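CGAS/DncV-like nucleotidyltransferase in E. coli homolog (Elizabethkingia meningoseptica ATCC 13253 = NBRC 12535, PDB 6E0O) synthesises cyclic dinucleotide second messengers from nucleoside triphosphates in a CBASS system that gives bacteria immunity against bacteriophage. Local coordinates at residues A[168-173]-A[259-264]; A[65-70]-A[140-145]; A[51-56]-A[192-197]. One frame throughout, in Å; residues are numbered along the deposited sequence.

Interaction 1 (A[168-173]-A[259-264]). With nucleotides of chain B.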
loop_
_atom_site.group_PDB
_atom_site.type_symbol
_atom_site.label_atom_id
_atom_site.label_comp_id
_atom_site.label_asym_id
_atom_site.label_seq_id
_atom_site.Cartn_x
_atom_site.Cartn_y
_atom_site.Cartn_z
ATOM N N ILE A 168 3.187 11.134 6.050
ATOM C CA ILE A 168 2.117 10.792 6.975
ATOM C C ILE A 168 1.256 9.713 6.336
ATOM O O ILE A 168 1.157 9.605 5.109
ATOM C CB ILE A 168 1.267 12.012 7.402
ATOM C CG1 ILE A 168 0.488 12.574 6.222
ATOM C CG2 ILE A 168 2.158 13.087 8.030
ATOM C CD1 ILE A 168 -0.497 13.658 6.619
ATOM N N SER A 169 0.622 8.914 7.181
ATOM C CA SER A 169 -0.185 7.809 6.696
ATOM C C SER A 169 -1.225 7.487 7.756
ATOM O O SER A 169 -1.027 7.745 8.943
ATOM C CB SER A 169 0.695 6.581 6.386
ATOM O OG SER A 169 -0.025 5.609 5.658
ATOM N N PHE A 170 -2.320 6.881 7.307
ATOM C CA PHE A 170 -3.408 6.417 8.167
ATOM C C PHE A 170 -3.674 4.962 7.818
ATOM O O PHE A 170 -4.735 4.616 7.281
ATOM C CB PHE A 170 -4.642 7.314 8.024
ATOM C CG PHE A 170 -4.368 8.723 8.446
ATOM C CD1 PHE A 170 -3.876 9.638 7.540
ATOM C CD2 PHE A 170 -4.520 9.109 9.762
ATOM C CE1 PHE A 170 -3.575 10.928 7.928
ATOM C CE2 PHE A 170 -4.219 10.401 10.163
ATOM C CZ PHE A 170 -3.739 11.307 9.248
ATOM N N PRO A 171 -2.711 4.077 8.108
ATOM C CA PRO A 171 -2.829 2.684 7.654
ATOM C C PRO A 171 -3.998 1.943 8.253
ATOM O O PRO A 171 -4.516 1.027 7.609
ATOM C CB PRO A 171 -1.489 2.054 8.063
ATOM C CG PRO A 171 -0.958 2.956 9.179
ATOM C CD PRO A 171 -1.411 4.342 8.767
ATOM N N GLU A 172 -4.403 2.266 9.480
ATOM C CA GLU A 172 -5.510 1.538 10.087
ATOM C C GLU A 172 -6.817 1.855 9.374
ATOM O O GLU A 172 -7.600 0.954 9.061
ATOM C CB GLU A 172 -5.600 1.869 11.580
ATOM C CG GLU A 172 -4.359 1.488 12.362
ATOM C CD GLU A 172 -4.044 0.009 12.274
ATOM O OE1 GLU A 172 -4.990 -0.798 12.308
ATOM O OE2 GLU A 172 -2.855 -0.358 12.178
ATOM N N GLN A 173 -7.076 3.137 9.131
ATOM C CA GLN A 173 -8.292 3.536 8.440
ATOM C C GLN A 173 -8.289 3.059 6.990
ATOM O O GLN A 173 -9.333 2.671 6.452
ATOM C CB GLN A 173 -8.426 5.053 8.525
ATOM C CG GLN A 173 -8.557 5.598 9.958
ATOM C CD GLN A 173 -7.241 5.968 10.659
ATOM O OE1 GLN A 173 -6.174 5.436 10.362
ATOM N NE2 GLN A 173 -7.332 6.889 11.608
ATOM N N GLU A 259 -8.853 9.419 -0.482
ATOM C CA GLU A 259 -8.025 8.274 -0.142
ATOM C C GLU A 259 -8.924 7.191 0.438
ATOM O O GLU A 259 -10.058 7.453 0.835
ATOM C CB GLU A 259 -6.926 8.690 0.839
ATOM C CG GLU A 259 -5.939 9.671 0.194
ATOM C CD GLU A 259 -4.745 10.037 1.047
ATOM O OE1 GLU A 259 -4.753 9.757 2.256
ATOM O OE2 GLU A 259 -3.783 10.617 0.501
ATOM N N VAL A 260 -8.420 5.957 0.461
ATOM C CA VAL A 260 -9.179 4.862 1.060
ATOM C C VAL A 260 -9.543 5.197 2.497
ATOM O O VAL A 260 -10.618 4.825 2.974
ATOM C CB VAL A 260 -8.401 3.534 0.970
ATOM C CG1 VAL A 260 -9.202 2.426 1.628
ATOM C CG2 VAL A 260 -8.088 3.176 -0.474
ATOM N N ASN A 261 -8.662 5.914 3.205
ATOM C CA ASN A 261 -8.919 6.271 4.597
ATOM C C ASN A 261 -10.107 7.212 4.763
ATOM O O ASN A 261 -10.569 7.391 5.892
ATOM C CB ASN A 261 -7.659 6.861 5.244
ATOM C CG ASN A 261 -7.151 8.104 4.542
ATOM O OD1 ASN A 261 -7.913 9.003 4.205
ATOM N ND2 ASN A 261 -5.850 8.156 4.322
ATOM N N ARG A 262 -10.595 7.826 3.687
ATOM C CA ARG A 262 -11.747 8.728 3.700
ATOM C C ARG A 262 -11.531 9.965 4.560
ATOM O O ARG A 262 -12.496 10.685 4.867
ATOM C CB ARG A 262 -13.051 8.025 4.099
ATOM C CG ARG A 262 -13.635 7.183 2.994
ATOM C CD ARG A 262 -15.051 6.738 3.307
ATOM N NE ARG A 262 -15.819 6.530 2.084
ATOM C CZ ARG A 262 -16.877 5.732 1.984
ATOM N NH1 ARG A 262 -17.302 5.049 3.038
ATOM N NH2 ARG A 262 -17.504 5.612 0.823
ATOM N N LEU A 263 -10.294 10.233 4.956
ATOM C CA LEU A 263 -9.979 11.381 5.786
ATOM C C LEU A 263 -9.409 12.537 4.990
ATOM O O LEU A 263 -9.497 13.681 5.442
ATOM C CB LEU A 263 -8.955 10.986 6.852
ATOM C CG LEU A 263 -9.465 10.000 7.900
ATOM C CD1 LEU A 263 -8.299 9.388 8.643
ATOM C CD2 LEU A 263 -10.411 10.702 8.856
ATOM N N PHE A 264 -8.819 12.258 3.829
ATOM C CA PHE A 264 -8.137 13.252 3.018
ATOM C C PHE A 264 -8.403 12.957 1.555
ATOM O O PHE A 264 -8.758 11.837 1.181
ATOM C CB PHE A 264 -6.654 13.283 3.367
ATOM C CG PHE A 264 -6.416 13.686 4.785
ATOM C CD1 PHE A 264 -6.446 15.019 5.143
ATOM C CD2 PHE A 264 -6.233 12.735 5.769
ATOM C CE1 PHE A 264 -6.261 15.406 6.448
ATOM C CE2 PHE A 264 -6.047 13.116 7.085
ATOM C CZ PHE A 264 -6.065 14.451 7.424
ATOM P P A B 2 7.929 4.119 -1.802
ATOM O OP1 A B 2 7.865 5.509 -1.279
ATOM O OP2 A B 2 9.056 3.730 -2.694
ATOM O "O5'" A B 2 7.941 3.131 -0.551
ATOM C "C5'" A B 2 9.134 2.892 0.193
ATOM C "C4'" A B 2 8.831 2.422 1.595
ATOM O "O4'" A B 2 8.257 3.527 2.341
ATOM C "C3'" A B 2 7.832 1.273 1.692
ATOM O "O3'" A B 2 8.169 0.415 2.780
ATOM C "C2'" A B 2 6.515 1.984 1.973
ATOM O "O2'" A B 2 5.558 1.207 2.665
ATOM C "C1'" A B 2 6.966 3.184 2.802
ATOM N N9 A B 2 6.102 4.352 2.625
ATOM C C8 A B 2 6.047 5.182 1.530
ATOM N N7 A B 2 5.173 6.148 1.639
ATOM C C5 A B 2 4.601 5.935 2.887
ATOM C C6 A B 2 3.592 6.614 3.598
ATOM N N6 A B 2 2.947 7.696 3.158
ATOM N N1 A B 2 3.287 6.133 4.812
ATOM C C2 A B 2 3.909 5.054 5.282
ATOM N N3 A B 2 4.871 4.329 4.712
ATOM C C4 A B 2 5.170 4.831 3.504
HETATM O O HOH W 1 -3.404 6.390 4.447
#
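F170 and F264 meet with matching first torsions: in both, CG stands anti to the carbonyl carbon and beside the backbone N, with chi1 -62° in F170 and -63° in F264. The rings are nearly parallel but slid apart, so they overlap little, and contact is made by F170 CE1 against F264 CE2 at 3.4 Å. L263 takes one face of the F170 ring with its CD1 methyl, 4.0 Å from F170 CD2. That same methyl meets the side chain of Q173, whose NE2 bonds to the carbonyl oxygen of E155. Q173 CB also rests on N261 CB, 3.8 Å away.

N261 shapes the turn it belongs to. Its OD1 accepts from the backbone N of L263 at 2.8 Å, an Asx turn, while ND2 donates to the anti lone pair of E259 OE1 at 2.8 Å. A single amide thus supplies both acceptor and donor, a task to which asparagine is well suited. ND2 also donates to a water at 3.0 Å, and this water in turn accepts from the backbone N of F170, the N-cap residue of helix 171-184.

On the neighbouring strand end, the carbonyl oxygen of I168 accepts from N6 of the adenine A2 of chain B at 3.3 Å. The chemistry therefore divides: direct contact between the segments is mainly apolar, a shared water supplies a polar link, and the strand backbone next to the aromatic pair presents an acceptor suited to the adenine amino group.

Interaction 2 (A[65-70]-A[140-145])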
loop_
_atom_site.group_PDB
_atom_site.type_symbol
_atom_site.label_atom_id
_atom_site.label_comp_id
_atom_site.label_asym_id
_atom_site.label_seq_id
_atom_site.Cartn_x
_atom_site.Cartn_y
_atom_site.Cartn_z
ATOM N N VAL A 65 5.946 -1.690 10.110
ATOM C CA VAL A 65 5.965 -0.380 10.744
ATOM C C VAL A 65 6.417 -0.538 12.189
ATOM O O VAL A 65 5.934 -1.418 12.910
ATOM C CB VAL A 65 4.581 0.282 10.676
ATOM C CG1 VAL A 65 4.654 1.670 11.292
ATOM C CG2 VAL A 65 4.060 0.349 9.250
ATOM N N MET A 66 7.354 0.307 12.610
ATOM C CA MET A 66 7.797 0.346 14.002
ATOM C C MET A 66 7.473 1.732 14.542
ATOM O O MET A 66 8.218 2.688 14.308
ATOM C CB MET A 66 9.278 0.037 14.143
ATOM C CG MET A 66 9.680 -0.137 15.597
ATOM S SD MET A 66 11.429 0.003 15.951
ATOM C CE MET A 66 11.612 1.778 15.920
ATOM N N ARG A 67 6.366 1.840 15.266
ATOM C CA ARG A 67 5.873 3.117 15.766
ATOM C C ARG A 67 6.404 3.334 17.180
ATOM O O ARG A 67 5.992 2.649 18.125
ATOM C CB ARG A 67 4.347 3.116 15.758
ATOM C CG ARG A 67 3.719 4.450 16.138
ATOM C CD ARG A 67 2.201 4.345 16.213
ATOM N NE ARG A 67 1.769 3.463 17.295
ATOM C CZ ARG A 67 0.540 2.988 17.413
ATOM N NH1 ARG A 67 -0.378 3.313 16.513
ATOM N NH2 ARG A 67 0.232 2.177 18.412
ATOM N N TYR A 68 7.334 4.275 17.326
ATOM C CA TYR A 68 7.867 4.624 18.632
ATOM C C TYR A 68 6.823 5.511 19.287
ATOM O O TYR A 68 6.543 6.613 18.807
ATOM C CB TYR A 68 9.209 5.338 18.504
ATOM C CG TYR A 68 9.856 5.488 19.857
ATOM C CD1 TYR A 68 9.508 6.530 20.702
ATOM C CD2 TYR A 68 10.776 4.556 20.310
ATOM C CE1 TYR A 68 10.081 6.656 21.951
ATOM C CE2 TYR A 68 11.348 4.666 21.554
ATOM C CZ TYR A 68 10.999 5.717 22.372
ATOM O OH TYR A 68 11.588 5.811 23.610
ATOM N N ASP A 69 6.225 5.031 20.369
ATOM C CA ASP A 69 4.999 5.660 20.843
ATOM C C ASP A 69 4.882 5.642 22.357
ATOM O O ASP A 69 3.770 5.767 22.882
ATOM C CB ASP A 69 3.793 4.997 20.194
ATOM C CG ASP A 69 3.753 3.507 20.432
ATOM O OD1 ASP A 69 4.466 3.028 21.340
ATOM O OD2 ASP A 69 3.009 2.815 19.717
ATOM N N ASP A 70 6.006 5.528 23.060
ATOM C CA ASP A 70 6.007 5.473 24.514
ATOM C C ASP A 70 5.246 6.635 25.136
ATOM O O ASP A 70 4.584 6.455 26.161
ATOM C CB ASP A 70 7.464 5.455 24.991
ATOM C CG ASP A 70 7.601 5.251 26.475
ATOM O OD1 ASP A 70 7.032 4.277 27.006
ATOM O OD2 ASP A 70 8.310 6.061 27.109
ATOM N N CYS A 140 8.672 5.305 12.874
ATOM C CA CYS A 140 7.757 6.436 12.802
ATOM C C CYS A 140 7.272 6.785 14.199
ATOM O O CYS A 140 7.562 6.088 15.173
ATOM C CB CYS A 140 6.567 6.137 11.887
ATOM S SG CYS A 140 5.568 4.730 12.439
ATOM N N PHE A 141 6.535 7.890 14.276
ATOM C CA PHE A 141 5.887 8.360 15.484
ATOM C C PHE A 141 4.375 8.418 15.274
ATOM O O PHE A 141 3.875 8.357 14.147
ATOM C CB PHE A 141 6.367 9.776 15.830
ATOM C CG PHE A 141 7.823 9.884 16.224
ATOM C CD1 PHE A 141 8.358 9.105 17.235
ATOM C CD2 PHE A 141 8.642 10.810 15.605
ATOM C CE1 PHE A 141 9.686 9.244 17.609
ATOM C CE2 PHE A 141 9.971 10.944 15.979
ATOM C CZ PHE A 141 10.489 10.155 16.971
ATOM N N VAL A 142 3.646 8.545 16.387
ATOM C CA VAL A 142 2.221 8.838 16.330
ATOM C C VAL A 142 1.982 10.204 15.713
ATOM O O VAL A 142 2.704 11.173 15.986
ATOM C CB VAL A 142 1.627 8.787 17.748
ATOM C CG1 VAL A 142 0.186 9.292 17.765
ATOM C CG2 VAL A 142 1.703 7.391 18.315
ATOM N N LEU A 143 0.948 10.283 14.885
ATOM C CA LEU A 143 0.497 11.518 14.267
ATOM C C LEU A 143 -0.971 11.742 14.588
ATOM O O LEU A 143 -1.779 10.816 14.485
ATOM C CB LEU A 143 0.624 11.428 12.749
ATOM C CG LEU A 143 -0.049 12.550 11.957
ATOM C CD1 LEU A 143 0.751 13.828 12.107
ATOM C CD2 LEU A 143 -0.220 12.167 10.500
ATOM N N LYS A 144 -1.324 12.981 14.921
ATOM C CA LYS A 144 -2.719 13.379 15.044
ATOM C C LYS A 144 -2.958 14.581 14.151
ATOM O O LYS A 144 -2.206 15.558 14.217
ATOM C CB LYS A 144 -3.079 13.686 16.493
ATOM C CG LYS A 144 -2.927 12.443 17.339
ATOM C CD LYS A 144 -3.354 12.623 18.763
ATOM C CE LYS A 144 -3.327 11.271 19.447
ATOM N NZ LYS A 144 -3.708 11.358 20.873
ATOM N N ARG A 145 -3.987 14.494 13.304
ATOM C CA ARG A 145 -4.310 15.571 12.380
ATOM C C ARG A 145 -5.816 15.687 12.232
ATOM O O ARG A 145 -6.534 14.682 12.204
ATOM C CB ARG A 145 -3.737 15.325 10.981
ATOM C CG ARG A 145 -2.247 15.554 10.871
ATOM C CD ARG A 145 -1.867 16.973 11.249
ATOM N NE ARG A 145 -0.421 17.110 11.402
ATOM C CZ ARG A 145 0.441 17.118 10.389
ATOM N NH1 ARG A 145 0.005 16.990 9.141
ATOM N NH2 ARG A 145 1.740 17.248 10.622
HETATM O O HOH W 2 4.957 8.794 18.944
#
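R67 and C140 form a parallel bridge, with side chains on the same face of the sheet. The residues flanking R67 supply the bonds: C140 N donates to M66 O at 3.0 Å, and Y68 N donates to C140 O at 2.8 Å in a fairly straight bond.

From its root, R67 runs across the neighbouring strand. CB stands beside C140 SG, CG passes over the peptide between F141 and V142, and CD rests on V142 CG2 at 3.7 Å. The chain is extended as far as CD and then bends (chi3 66°), bringing NE round to its own segment. There NE donates to the anti lone pair of D69 OD2 at 2.8 Å, a salt bridge lying in the guanidinium plane. NH2 reaches the same oxygen weakly, and T43 OG1 is a further partner of OD2. Arginine suits this place because its methylene stem can pack on valine while its head pairs with a carboxylate. V142 CG2 also touches D69 CB, so one methyl rests against the stems of both partners of the ion pair.

Small C140 turns SG to V65 CG1, 3.4 Å away, a close apolar contact. On the other face the Y68 and F141 side chains lie side by side, pointing the same way, with F141 CE1 4.0 Å from Y68 CB. The strands then diverge, their segments crossing at 65°, and a water accepting from V142 N and donating to Y68 O bridges the widening gap.

Such parallel pairing belongs to the central sheet of the nucleotidyltransferase fold: these same strands, 62-68 and 135-147, also carry D63 and D136, probable ligands of the catalytic magnesium.

Interaction 3 (A[51-56]-A[192-197])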
loop_
_atom_site.group_PDB
_atom_site.type_symbol
_atom_site.label_atom_id
_atom_site.label_comp_id
_atom_site.label_asym_id
_atom_site.label_seq_id
_atom_site.Cartn_x
_atom_site.Cartn_y
_atom_site.Cartn_z
ATOM N N ARG A 51 -0.577 -6.198 4.536
ATOM C CA ARG A 51 -1.652 -5.812 5.445
ATOM C C ARG A 51 -2.999 -5.800 4.729
ATOM O O ARG A 51 -4.004 -6.294 5.253
ATOM C CB ARG A 51 -1.365 -4.431 6.033
ATOM C CG ARG A 51 -2.450 -3.923 6.971
ATOM C CD ARG A 51 -2.456 -4.668 8.279
ATOM N NE ARG A 51 -3.590 -4.300 9.125
ATOM C CZ ARG A 51 -3.626 -3.237 9.925
ATOM N NH1 ARG A 51 -2.596 -2.401 9.993
ATOM N NH2 ARG A 51 -4.706 -2.995 10.649
ATOM N N ASN A 52 -3.040 -5.222 3.540
ATOM C CA ASN A 52 -4.283 -5.048 2.806
ATOM C C ASN A 52 -4.597 -6.218 1.887
ATOM O O ASN A 52 -5.653 -6.214 1.240
ATOM C CB ASN A 52 -4.215 -3.748 2.010
ATOM C CG ASN A 52 -3.884 -2.561 2.887
ATOM O OD1 ASN A 52 -4.466 -2.393 3.952
ATOM N ND2 ASN A 52 -2.946 -1.736 2.445
ATOM N N ASN A 53 -3.714 -7.211 1.832
ATOM C CA ASN A 53 -3.891 -8.418 1.030
ATOM C C ASN A 53 -4.019 -8.115 -0.462
ATOM O O ASN A 53 -4.902 -8.630 -1.147
ATOM C CB ASN A 53 -5.058 -9.271 1.521
ATOM C CG ASN A 53 -4.930 -10.715 1.089
ATOM O OD1 ASN A 53 -3.820 -11.234 0.929
ATOM N ND2 ASN A 53 -6.060 -11.377 0.894
ATOM N N THR A 54 -3.097 -7.306 -0.976
ATOM C CA THR A 54 -3.100 -6.922 -2.381
ATOM C C THR A 54 -1.816 -7.318 -3.111
ATOM O O THR A 54 -1.504 -6.732 -4.145
ATOM C CB THR A 54 -3.340 -5.419 -2.501
ATOM O OG1 THR A 54 -2.315 -4.734 -1.773
ATOM C CG2 THR A 54 -4.704 -5.036 -1.953
ATOM N N ASN A 55 -1.093 -8.328 -2.633
ATOM C CA ASN A 55 0.136 -8.749 -3.296
ATOM C C ASN A 55 -0.163 -9.550 -4.555
ATOM O O ASN A 55 -1.013 -10.440 -4.546
ATOM C CB ASN A 55 0.924 -9.686 -2.385
ATOM C CG ASN A 55 1.780 -8.967 -1.402
ATOM O OD1 ASN A 55 2.532 -8.060 -1.755
ATOM N ND2 ASN A 55 1.675 -9.365 -0.144
ATOM N N VAL A 56 0.579 -9.271 -5.628
ATOM C CA VAL A 56 0.382 -9.999 -6.879
ATOM C C VAL A 56 1.695 -10.547 -7.421
ATOM O O VAL A 56 1.764 -11.009 -8.566
ATOM C CB VAL A 56 -0.330 -9.134 -7.936
ATOM C CG1 VAL A 56 -1.664 -8.649 -7.405
ATOM C CG2 VAL A 56 0.540 -7.948 -8.344
ATOM N N MET A 192 -10.183 -6.471 -8.161
ATOM C CA MET A 192 -9.928 -5.516 -9.233
ATOM C C MET A 192 -8.631 -4.743 -8.998
ATOM O O MET A 192 -7.875 -4.498 -9.945
ATOM C CB MET A 192 -11.114 -4.564 -9.361
ATOM C CG MET A 192 -12.374 -5.249 -9.873
ATOM S SD MET A 192 -12.189 -5.917 -11.547
ATOM C CE MET A 192 -12.804 -7.585 -11.350
ATOM N N VAL A 193 -8.342 -4.371 -7.745
ATOM C CA VAL A 193 -7.050 -3.763 -7.435
ATOM C C VAL A 193 -5.925 -4.689 -7.869
ATOM O O VAL A 193 -4.950 -4.267 -8.504
ATOM C CB VAL A 193 -6.950 -3.433 -5.937
ATOM C CG1 VAL A 193 -5.505 -3.097 -5.548
ATOM C CG2 VAL A 193 -7.879 -2.296 -5.562
ATOM N N ARG A 194 -6.031 -5.972 -7.509
ATOM C CA ARG A 194 -4.976 -6.916 -7.860
ATOM C C ARG A 194 -4.817 -7.035 -9.371
ATOM O O ARG A 194 -3.691 -7.061 -9.879
ATOM C CB ARG A 194 -5.233 -8.267 -7.202
ATOM C CG ARG A 194 -5.128 -8.197 -5.691
ATOM C CD ARG A 194 -5.304 -9.596 -5.077
ATOM N NE ARG A 194 -5.818 -9.522 -3.717
ATOM C CZ ARG A 194 -6.992 -10.000 -3.313
ATOM N NH1 ARG A 194 -7.810 -10.627 -4.155
ATOM N NH2 ARG A 194 -7.348 -9.860 -2.049
ATOM N N ILE A 195 -5.923 -7.118 -10.114
ATOM C CA ILE A 195 -5.813 -7.193 -11.571
ATOM C C ILE A 195 -5.066 -5.979 -12.109
ATOM O O ILE A 195 -4.182 -6.097 -12.960
ATOM C CB ILE A 195 -7.199 -7.325 -12.225
ATOM C CG1 ILE A 195 -7.806 -8.694 -11.954
ATOM C CG2 ILE A 195 -7.092 -7.074 -13.730
ATOM C CD1 ILE A 195 -9.290 -8.769 -12.270
ATOM N N LEU A 196 -5.436 -4.790 -11.643
ATOM C CA LEU A 196 -4.796 -3.580 -12.140
ATOM C C LEU A 196 -3.332 -3.491 -11.721
ATOM O O LEU A 196 -2.523 -2.936 -12.465
ATOM C CB LEU A 196 -5.594 -2.346 -11.717
ATOM C CG LEU A 196 -6.949 -2.227 -12.428
ATOM C CD1 LEU A 196 -7.748 -1.078 -11.820
ATOM C CD2 LEU A 196 -6.815 -2.010 -13.917
ATOM N N LYS A 197 -2.973 -4.030 -10.550
ATOM C CA LYS A 197 -1.560 -4.115 -10.185
ATOM C C LYS A 197 -0.806 -5.057 -11.119
ATOM O O LYS A 197 0.335 -4.776 -11.509
ATOM C CB LYS A 197 -1.410 -4.542 -8.720
ATOM C CG LYS A 197 -1.820 -3.455 -7.722
ATOM C CD LYS A 197 -1.681 -3.900 -6.273
ATOM C CE LYS A 197 -0.242 -4.113 -5.863
ATOM N NZ LYS A 197 -0.125 -4.293 -4.385
#
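R194 presents the edge of its guanidinium to the backbone of N53 and T54. The carbonyl oxygen of N53 lies in the guanidinium plane and accepts both from NE at 2.9 Å and from NH2 at 2.9 Å, a side-on grip on a single atom; T54 CA borders the same edge. The N53 amide is turned 62° from the guanidinium, its ND2 beside NH2. Arginine suits the place because its third nitrogen, NH1, can still donate to the carbonyl oxygen of S12. N53 itself has just left helix 48-52 with positive phi (60°), a conformation asparagine tolerates well.

Three residues further along the helix, K197, its chain bent at chi3, brings NZ to the carbonyl oxygen of T54 at 2.8 Å, approaching from above the carbonyl plane; a weaker bond of 3.4 Å links NZ to T54 OG1. S216 OG and the bound ligand also engage NZ, consistent with a nucleotide-binding role for K197; the T54 carbonyl probably helps to hold NZ in place.

V56 lies across the roots of both basic side chains. Its CG1 packs on R194 CB at 3.6 Å and its CG2 on K197 CB at 3.9 Å, its two branches giving each root its own methyl.

The segment leaving helix 48-52 is thus fastened to helix 188-205, which packs against helix 236-252 through M192 and I195, while E220 of helix 216-224 touches both T54 and V193.

How the interactions relate
From the N terminus, 51-56 opens interaction 3, whose loop closes only at 192-197. Interaction 2 lies nested inside that loop, running from 65-70 to 140-145. Interaction 1 opens at 168-173, before interaction 3 has closed, and closes last at 259-264, so interactions 1 and 3 cross along the chain. Interactions 1 and 2 adjoin: L143 CD2 packs on I168 CB at 3.4 Å. Interactions 1 and 3 are joined by a salt bridge from R51 NH2 to E172 OE1. Interaction 2 joins two strands within the sheet, interaction 3 fastens the segment leaving helix 48-52 to helix 188-205, and interaction 1 ties the junction of strand 166-169 and helix 171-184 to the loop preceding helix 275-289.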